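Local coordinates for protein putative isocitrate dehydrogenase, NAD-dependent (Methylococcus capsulatus, PDB 6LKY) that probably oxidises isocitrate with NAD as the electron acceptor, as a magnesium-dependent member of the isocitrate and isopropylmalate dehydrogenase family, at residues N89-V94 / I154-D159. The protein carries 1 engineered substitution. Sequence-based numbering, arbitrary orientation.
Sequences NLYANV and IRYAFD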
loop_
_atom_site.group_PDB
_atom_site.type_symbol
_atom_site.label_atom_id
_atom_site.label_comp_id
_atom_site.label_asym_id
_atom_site.label_seq_id
_atom_site.Cartn_x
_atom_site.Cartn_y
_atom_site.Cartn_z
ATOM N N ASN A 89 -11.063 -12.861 19.477
ATOM C CA ASN A 89 -10.122 -11.892 20.052
ATOM C C ASN A 89 -8.686 -12.162 19.603
ATOM O O ASN A 89 -7.742 -12.037 20.384
ATOM C CB ASN A 89 -10.208 -11.862 21.584
ATOM C CG ASN A 89 -11.614 -11.585 22.087
ATOM O OD1 ASN A 89 -12.421 -10.925 21.417
ATOM N ND2 ASN A 89 -11.923 -12.102 23.268
ATOM N N LEU A 90 -8.507 -12.509 18.325
ATOM C CA LEU A 90 -7.172 -12.795 17.792
ATOM C C LEU A 90 -6.577 -11.476 17.304
ATOM O O LEU A 90 -6.546 -11.171 16.112
ATOM C CB LEU A 90 -7.248 -13.838 16.679
ATOM C CG LEU A 90 -8.139 -15.049 16.964
ATOM C CD1 LEU A 90 -8.312 -15.928 15.719
ATOM C CD2 LEU A 90 -7.539 -15.859 18.127
ATOM N N TYR A 91 -6.093 -10.678 18.257
ATOM C CA TYR A 91 -5.760 -9.294 17.963
ATOM C C TYR A 91 -4.426 -9.113 17.242
ATOM O O TYR A 91 -4.210 -8.048 16.651
ATOM C CB TYR A 91 -5.803 -8.464 19.256
ATOM C CG TYR A 91 -4.738 -8.814 20.262
ATOM C CD1 TYR A 91 -3.477 -8.231 20.200
ATOM C CD2 TYR A 91 -4.985 -9.744 21.266
ATOM C CE1 TYR A 91 -2.497 -8.555 21.111
ATOM C CE2 TYR A 91 -4.011 -10.075 22.187
ATOM C CZ TYR A 91 -2.770 -9.478 22.107
ATOM O OH TYR A 91 -1.801 -9.804 23.025
ATOM N N ALA A 92 -3.531 -10.102 17.245
ATOM C CA ALA A 92 -2.243 -9.963 16.569
ATOM C C ALA A 92 -2.213 -10.821 15.311
ATOM O O ALA A 92 -2.447 -12.028 15.380
ATOM C CB ALA A 92 -1.085 -10.361 17.488
ATOM N N ASN A 93 -1.921 -10.213 14.166
ATOM C CA ASN A 93 -1.768 -10.933 12.906
ATOM C C ASN A 93 -0.288 -10.851 12.546
ATOM O O ASN A 93 0.215 -9.770 12.240
ATOM C CB ASN A 93 -2.671 -10.328 11.830
ATOM C CG ASN A 93 -2.808 -11.204 10.584
ATOM O OD1 ASN A 93 -1.939 -12.009 10.264
ATOM N ND2 ASN A 93 -3.928 -11.049 9.881
ATOM N N VAL A 94 0.413 -11.976 12.644
ATOM C CA VAL A 94 1.866 -12.046 12.523
ATOM C C VAL A 94 2.201 -12.668 11.177
ATOM O O VAL A 94 1.821 -13.816 10.910
ATOM C CB VAL A 94 2.474 -12.858 13.680
ATOM C CG1 VAL A 94 3.988 -12.867 13.613
ATOM C CG2 VAL A 94 1.971 -12.323 15.035
ATOM N N ILE A 154 0.870 -3.056 20.065
ATOM C CA ILE A 154 2.238 -2.538 20.052
ATOM C C ILE A 154 3.109 -3.281 21.071
ATOM O O ILE A 154 4.278 -3.606 20.789
ATOM C CB ILE A 154 2.245 -1.015 20.274
ATOM C CG1 ILE A 154 1.602 -0.299 19.067
ATOM C CG2 ILE A 154 3.696 -0.514 20.516
ATOM C CD1 ILE A 154 0.953 1.064 19.399
ATOM N N ARG A 155 2.560 -3.585 22.259
ATOM C CA ARG A 155 3.300 -4.434 23.184
ATOM C C ARG A 155 3.570 -5.804 22.573
ATOM O O ARG A 155 4.662 -6.358 22.758
ATOM C CB ARG A 155 2.547 -4.590 24.508
ATOM C CG ARG A 155 2.481 -3.323 25.333
ATOM C CD ARG A 155 2.345 -3.618 26.810
ATOM N NE ARG A 155 2.604 -2.416 27.595
ATOM C CZ ARG A 155 1.645 -1.616 28.043
ATOM N NH1 ARG A 155 0.374 -1.920 27.806
ATOM N NH2 ARG A 155 1.953 -0.532 28.746
ATOM N N TYR A 156 2.595 -6.376 21.849
ATOM C CA TYR A 156 2.855 -7.655 21.194
ATOM C C TYR A 156 4.034 -7.546 20.244
ATOM O O TYR A 156 4.861 -8.459 20.176
ATOM C CB TYR A 156 1.631 -8.174 20.433
ATOM C CG TYR A 156 1.870 -9.567 19.857
ATOM C CD1 TYR A 156 2.631 -9.750 18.712
ATOM C CD2 TYR A 156 1.352 -10.693 20.479
ATOM C CE1 TYR A 156 2.876 -11.004 18.206
ATOM C CE2 TYR A 156 1.579 -11.958 19.970
ATOM C CZ TYR A 156 2.347 -12.105 18.840
ATOM O OH TYR A 156 2.589 -13.358 18.321
ATOM N N ALA A 157 4.121 -6.447 19.485
ATOM C CA ALA A 157 5.224 -6.309 18.537
ATOM C C ALA A 157 6.572 -6.245 19.261
ATOM O O ALA A 157 7.543 -6.887 18.846
ATOM C CB ALA A 157 5.021 -5.070 17.653
ATOM N N PHE A 158 6.653 -5.469 20.345
ATOM C CA PHE A 158 7.921 -5.397 21.085
ATOM C C PHE A 158 8.273 -6.729 21.755
ATOM O O PHE A 158 9.435 -7.167 21.708
ATOM C CB PHE A 158 7.865 -4.278 22.122
ATOM C CG PHE A 158 8.114 -2.907 21.548
ATOM C CD1 PHE A 158 9.393 -2.495 21.235
ATOM C CD2 PHE A 158 7.068 -2.033 21.334
ATOM C CE1 PHE A 158 9.624 -1.231 20.722
ATOM C CE2 PHE A 158 7.290 -0.770 20.809
ATOM C CZ PHE A 158 8.571 -0.370 20.509
ATOM N N ASP A 159 7.292 -7.377 22.402
ATOM C CA ASP A 159 7.531 -8.684 23.013
ATOM C C ASP A 159 7.973 -9.697 21.970
ATOM O O ASP A 159 8.874 -10.506 22.224
ATOM C CB ASP A 159 6.279 -9.195 23.734
ATOM C CG ASP A 159 5.929 -8.376 24.953
ATOM O OD1 ASP A 159 6.776 -7.574 25.391
ATOM O OD2 ASP A 159 4.800 -8.527 25.477
#
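A92, at the start of strand 92-98, and Y156, midway along helix 147-163, bring the two backbones closest, their CA atoms 7.3 Å apart. Their segments illustrate how one aromatic ring can carry much of a local helix-on-sheet contact. Residues 89-91 lead out of a Schellman motif at N89 into the strand, where Y91 and A92, both facing I252, form a classic beta bulge. A92 and V94 point toward the helix, whereas N93 points away, its ND2 hydrogen-bonded to N118 OD1. Within these segments Y156 makes every contact. With its CG anti to the backbone N (chi1 -175°), the ring reaches out from the helix and lies across the methyl of A92. A92 CB stands 3.7 Å from the centroid of the Y156 ring and only 5° off its normal, a CH-pi contact over the face. V94 meets the far end of the ring obliquely, its CG2 3.6 Å from Y156 CE1 and 3.5 Å from Y156 OH. Y91 adds a looser touch, its OH near the ring plane at the edge, 4.1 Å from Y156 CD2. With an alanine at Y156, the A92 methyl would probably lose the ring that covers it and V94 CG2 its contact with that ring. I252 and V115, from the flanking strands, also touch Y156. No hydrogen bond links the two segments, so here the helix rests on the strand by dispersion and shape, with one methyl-aromatic pair at the middle.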